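Local coordinates for ABM domain-containing protein (Caulobacter crescentus, PDB 3BM7) that is a putative antibiotic biosynthesis monooxygenase of ferredoxin-like fold, whose substrate and exact reaction are not established, at residues E36-V48 / Y90-M102. Residues are numbered along the deposited sequence; the frame is centred on the assembly and turned at random. Where two conformers were deposited one is given.
Sequences EFEKVFLDLAAKV and YFKAAGAAMGPTM
The extended side chain of Glu36 passes obliquely across Thr101, CD lying 3.6 Å from Thr101 CG2, while a water donates to both Glu36 OE2 and Ala97 O and so bridges the two segments. At the 3-10 turn 99-101, Met98 O accepts from both Thr101 OG1, at 2.7 Å and in the carbonyl plane, and Thr101 N. That hydroxyl also rests against Phe37 CB. Two selenomethionines approach the Phe37 ring obliquely, with Met102 CE 3.6 Å and Met98 SE 3.8 Å from Phe37 CE1, the latter a Met-aromatic contact. Val40 turns CG1 anti to its own nitrogen (chi1 174°), toward Ala94 and Ala97. Met98 SE next meets Phe41 at the ring edge, 3.7 Å from CD2, a second Met-aromatic contact. Leu44 divides its methyls, CD2 on Ala94 CB and CD1 at the edge of the Tyr90 ring, in its plane. Lys47 places CB over a face of that ring in a CH-pi contact, whereas its extended chain leads away to a salt bridge of NZ with Asp43 OD2; Tyr90 OH hydrogen-bonds to Glu52 OE2. Phe37 reaches strand 21-29, and Phe41 and Leu44 strand 55-62: the antiparallel helix pair (175°) packs on the antiparallel sheet of a ferredoxin-like alpha+beta sandwich.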
loop_
_atom_site.group_PDB
_atom_site.type_symbol
_atom_site.label_atom_id
_atom_site.label_comp_id
_atom_site.label_asym_id
_atom_site.label_seq_id
_atom_site.Cartn_x
_atom_site.Cartn_y
_atom_site.Cartn_z
ATOM N N GLU A 36 5.873 -11.257 18.949
ATOM C CA GLU A 36 4.544 -11.807 19.209
ATOM C C GLU A 36 3.559 -11.310 18.164
ATOM O O GLU A 36 2.847 -12.089 17.525
ATOM C CB GLU A 36 4.094 -11.379 20.618
ATOM C CG GLU A 36 2.696 -11.828 21.075
ATOM C CD GLU A 36 2.393 -11.419 22.526
ATOM O OE1 GLU A 36 3.293 -10.873 23.205
ATOM O OE2 GLU A 36 1.259 -11.645 22.993
ATOM N N PHE A 37 3.543 -9.998 17.994
ATOM C CA PHE A 37 2.684 -9.363 17.013
ATOM C C PHE A 37 2.925 -9.954 15.608
ATOM O O PHE A 37 1.962 -10.319 14.923
ATOM C CB PHE A 37 2.885 -7.853 16.989
ATOM C CG PHE A 37 2.336 -7.215 15.747
ATOM C CD1 PHE A 37 0.970 -7.045 15.599
ATOM C CD2 PHE A 37 3.168 -6.877 14.683
ATOM C CE1 PHE A 37 0.459 -6.476 14.483
ATOM C CE2 PHE A 37 2.652 -6.316 13.556
ATOM C CZ PHE A 37 1.312 -6.134 13.441
ATOM N N GLU A 38 4.184 -10.016 15.170
ATOM C CA GLU A 38 4.449 -10.496 13.812
ATOM C C GLU A 38 4.010 -11.942 13.590
ATOM O O GLU A 38 3.489 -12.291 12.534
ATOM C CB GLU A 38 5.916 -10.305 13.387
ATOM C CG GLU A 38 6.292 -8.829 13.248
ATOM C CD GLU A 38 7.698 -8.594 12.762
ATOM O OE1 GLU A 38 8.321 -9.563 12.291
ATOM O OE2 GLU A 38 8.183 -7.447 12.882
ATOM N N LYS A 39 4.208 -12.790 14.594
ATOM C CA LYS A 39 3.753 -14.170 14.466
ATOM C C LYS A 39 2.251 -14.282 14.284
ATOM O O LYS A 39 1.798 -15.018 13.402
ATOM C CB LYS A 39 4.200 -14.998 15.683
ATOM C CG LYS A 39 3.838 -16.474 15.547
ATOM N N VAL A 40 1.476 -13.549 15.088
ATOM C CA VAL A 40 0.028 -13.572 14.958
ATOM C C VAL A 40 -0.376 -12.974 13.616
ATOM O O VAL A 40 -1.227 -13.524 12.909
ATOM C CB VAL A 40 -0.639 -12.778 16.065
ATOM C CG1 VAL A 40 -2.158 -12.692 15.837
ATOM C CG2 VAL A 40 -0.307 -13.406 17.435
ATOM N N PHE A 41 0.227 -11.839 13.258
ATOM C CA PHE A 41 -0.141 -11.218 12.009
ATOM C C PHE A 41 0.176 -12.097 10.786
ATOM O O PHE A 41 -0.627 -12.191 9.859
ATOM C CB PHE A 41 0.482 -9.829 11.824
ATOM C CG PHE A 41 -0.239 -9.041 10.772
ATOM C CD1 PHE A 41 0.009 -9.258 9.437
ATOM C CD2 PHE A 41 -1.257 -8.198 11.127
ATOM C CE1 PHE A 41 -0.745 -8.582 8.478
ATOM C CE2 PHE A 41 -1.986 -7.514 10.164
ATOM C CZ PHE A 41 -1.709 -7.731 8.859
ATOM N N LEU A 42 1.351 -12.695 10.757
ATOM C CA LEU A 42 1.696 -13.526 9.598
ATOM C C LEU A 42 0.816 -14.756 9.471
ATOM O O LEU A 42 0.505 -15.195 8.376
ATOM C CB LEU A 42 3.177 -13.883 9.601
ATOM C CG LEU A 42 4.132 -12.720 9.332
ATOM C CD1 LEU A 42 5.575 -13.145 9.503
ATOM C CD2 LEU A 42 3.881 -12.130 7.912
ATOM N N ASP A 43 0.416 -15.312 10.606
ATOM C CA ASP A 43 -0.507 -16.423 10.610
ATOM C C ASP A 43 -1.860 -15.971 10.031
ATOM O O ASP A 43 -2.464 -16.677 9.230
ATOM C CB ASP A 43 -0.645 -16.945 12.033
ATOM C CG ASP A 43 -1.660 -18.032 12.148
ATOM O OD1 ASP A 43 -1.295 -19.202 11.962
ATOM O OD2 ASP A 43 -2.823 -17.714 12.438
ATOM N N LEU A 44 -2.323 -14.792 10.429
ATOM C CA LEU A 44 -3.544 -14.191 9.872
ATOM C C LEU A 44 -3.406 -13.997 8.347
ATOM O O LEU A 44 -4.256 -14.402 7.542
ATOM C CB LEU A 44 -3.858 -12.863 10.552
ATOM C CG LEU A 44 -4.956 -12.017 9.890
ATOM C CD1 LEU A 44 -6.312 -12.786 9.851
ATOM C CD2 LEU A 44 -5.050 -10.651 10.570
ATOM N N ALA A 45 -2.301 -13.404 7.945
ATOM C CA ALA A 45 -2.099 -13.122 6.522
ATOM C C ALA A 45 -2.114 -14.352 5.653
ATOM O O ALA A 45 -2.703 -14.335 4.581
ATOM C CB ALA A 45 -0.792 -12.320 6.338
ATOM N N ALA A 46 -1.513 -15.464 6.109
ATOM C CA ALA A 46 -1.558 -16.682 5.374
ATOM C C ALA A 46 -3.005 -17.169 5.207
ATOM O O ALA A 46 -3.354 -17.656 4.150
ATOM C CB ALA A 46 -0.684 -17.761 6.080
ATOM N N LYS A 47 -3.829 -17.067 6.250
ATOM C CA LYS A 47 -5.234 -17.441 6.184
ATOM C C LYS A 47 -6.038 -16.561 5.210
ATOM O O LYS A 47 -6.848 -17.062 4.404
ATOM C CB LYS A 47 -5.851 -17.459 7.590
ATOM C CG LYS A 47 -5.269 -18.608 8.452
ATOM C CD LYS A 47 -5.709 -18.585 9.910
ATOM C CE LYS A 47 -4.939 -19.689 10.709
ATOM N NZ LYS A 47 -4.920 -19.446 12.191
ATOM N N VAL A 48 -5.775 -15.276 5.300
ATOM C CA VAL A 48 -6.446 -14.268 4.444
ATOM C C VAL A 48 -6.149 -14.633 2.993
ATOM O O VAL A 48 -7.067 -14.825 2.173
ATOM C CB VAL A 48 -6.031 -12.844 4.775
ATOM C CG1 VAL A 48 -6.523 -11.923 3.664
ATOM C CG2 VAL A 48 -6.593 -12.417 6.120
ATOM N N TYR A 90 -11.367 -16.124 11.906
ATOM C CA TYR A 90 -9.922 -16.007 12.044
ATOM C C TYR A 90 -9.445 -14.562 12.119
ATOM O O TYR A 90 -8.486 -14.279 12.817
ATOM C CB TYR A 90 -9.179 -16.848 10.980
ATOM C CG TYR A 90 -9.507 -16.526 9.544
ATOM C CD1 TYR A 90 -8.822 -15.534 8.860
ATOM C CD2 TYR A 90 -10.473 -17.247 8.855
ATOM C CE1 TYR A 90 -9.143 -15.236 7.533
ATOM C CE2 TYR A 90 -10.775 -16.976 7.533
ATOM C CZ TYR A 90 -10.099 -15.985 6.875
ATOM O OH TYR A 90 -10.420 -15.719 5.556
ATOM N N PHE A 91 -10.096 -13.650 11.415
ATOM C CA PHE A 91 -9.788 -12.226 11.575
ATOM C C PHE A 91 -10.098 -11.749 13.006
ATOM O O PHE A 91 -9.284 -11.085 13.649
ATOM C CB PHE A 91 -10.545 -11.372 10.555
ATOM C CG PHE A 91 -10.242 -9.935 10.623
ATOM C CD1 PHE A 91 -9.182 -9.397 9.915
ATOM C CD2 PHE A 91 -11.045 -9.089 11.366
ATOM C CE1 PHE A 91 -8.898 -8.047 9.971
ATOM C CE2 PHE A 91 -10.778 -7.740 11.414
ATOM C CZ PHE A 91 -9.710 -7.211 10.714
ATOM N N LYS A 92 -11.273 -12.124 13.500
ATOM C CA LYS A 92 -11.666 -11.761 14.850
ATOM C C LYS A 92 -10.738 -12.361 15.917
ATOM O O LYS A 92 -10.349 -11.639 16.851
ATOM C CB LYS A 92 -13.139 -12.106 15.079
ATOM C CG LYS A 92 -14.097 -11.242 14.236
ATOM C CD LYS A 92 -15.568 -11.510 14.491
ATOM C CE LYS A 92 -15.996 -12.919 14.178
ATOM N NZ LYS A 92 -17.413 -13.169 14.560
ATOM N N ALA A 93 -10.358 -13.620 15.764
ATOM C CA ALA A 93 -9.468 -14.301 16.698
ATOM C C ALA A 93 -8.104 -13.618 16.654
ATOM O O ALA A 93 -7.475 -13.391 17.693
ATOM C CB ALA A 93 -9.345 -15.789 16.368
ATOM N N ALA A 94 -7.625 -13.303 15.448
ATOM C CA ALA A 94 -6.310 -12.639 15.348
ATOM C C ALA A 94 -6.303 -11.270 16.002
ATOM O O ALA A 94 -5.358 -10.919 16.714
ATOM C CB ALA A 94 -5.875 -12.522 13.867
ATOM N N GLY A 95 -7.356 -10.491 15.798
ATOM C CA GLY A 95 -7.495 -9.200 16.418
ATOM C C GLY A 95 -7.429 -9.309 17.940
ATOM O O GLY A 95 -6.735 -8.532 18.590
ATOM N N ALA A 96 -8.136 -10.287 18.502
ATOM C CA ALA A 96 -8.101 -10.525 19.958
ATOM C C ALA A 96 -6.699 -10.874 20.463
ATOM O O ALA A 96 -6.296 -10.460 21.564
ATOM C CB ALA A 96 -9.081 -11.656 20.329
ATOM N N ALA A 97 -5.963 -11.646 19.662
ATOM C CA ALA A 97 -4.603 -12.067 20.012
ATOM C C ALA A 97 -3.604 -10.893 19.898
ATOM O O ALA A 97 -2.664 -10.807 20.689
ATOM C CB ALA A 97 -4.162 -13.263 19.141
HETATM N N MSE A 98 -3.805 -9.992 18.944
HETATM C CA MSE A 98 -2.863 -8.879 18.724
HETATM C C MSE A 98 -3.139 -7.627 19.510
HETATM O O MSE A 98 -2.246 -6.797 19.669
HETATM C CB MSE A 98 -2.812 -8.491 17.248
HETATM C CG MSE A 98 -2.259 -9.558 16.416
HETATM SE SE MSE A 98 -2.258 -9.081 14.557
HETATM C CE MSE A 98 -3.523 -7.473 14.556
ATOM N N GLY A 99 -4.374 -7.446 19.973
ATOM C CA GLY A 99 -4.698 -6.283 20.784
ATOM C C GLY A 99 -3.707 -6.014 21.904
ATOM O O GLY A 99 -3.243 -4.899 22.036
ATOM N N PRO A 100 -3.400 -7.031 22.729
ATOM C CA PRO A 100 -2.493 -6.801 23.850
ATOM C C PRO A 100 -1.083 -6.402 23.486
ATOM O O PRO A 100 -0.353 -5.940 24.372
ATOM C CB PRO A 100 -2.502 -8.145 24.609
ATOM C CG PRO A 100 -3.694 -8.851 24.125
ATOM C CD PRO A 100 -3.968 -8.389 22.751
ATOM N N THR A 101 -0.690 -6.571 22.208
ATOM C CA THR A 101 0.633 -6.129 21.753
ATOM C C THR A 101 0.674 -4.654 21.361
ATOM O O THR A 101 1.735 -4.128 21.070
ATOM C CB THR A 101 1.194 -6.966 20.566
ATOM O OG1 THR A 101 0.456 -6.689 19.362
ATOM C CG2 THR A 101 1.166 -8.458 20.874
HETATM N N MSE A 102 -0.495 -4.023 21.249
HETATM C CA MSE A 102 -0.563 -2.677 20.705
HETATM C C MSE A 102 -0.071 -1.608 21.674
HETATM O O MSE A 102 -0.241 -1.732 22.892
HETATM C CB MSE A 102 -1.992 -2.360 20.256
HETATM C CG MSE A 102 -2.473 -3.238 19.147
HETATM SE SE MSE A 102 -1.473 -2.951 17.489
HETATM C CE MSE A 102 -1.578 -4.672 16.777
HETATM O O HOH W 1 -0.955 -12.459 21.908
#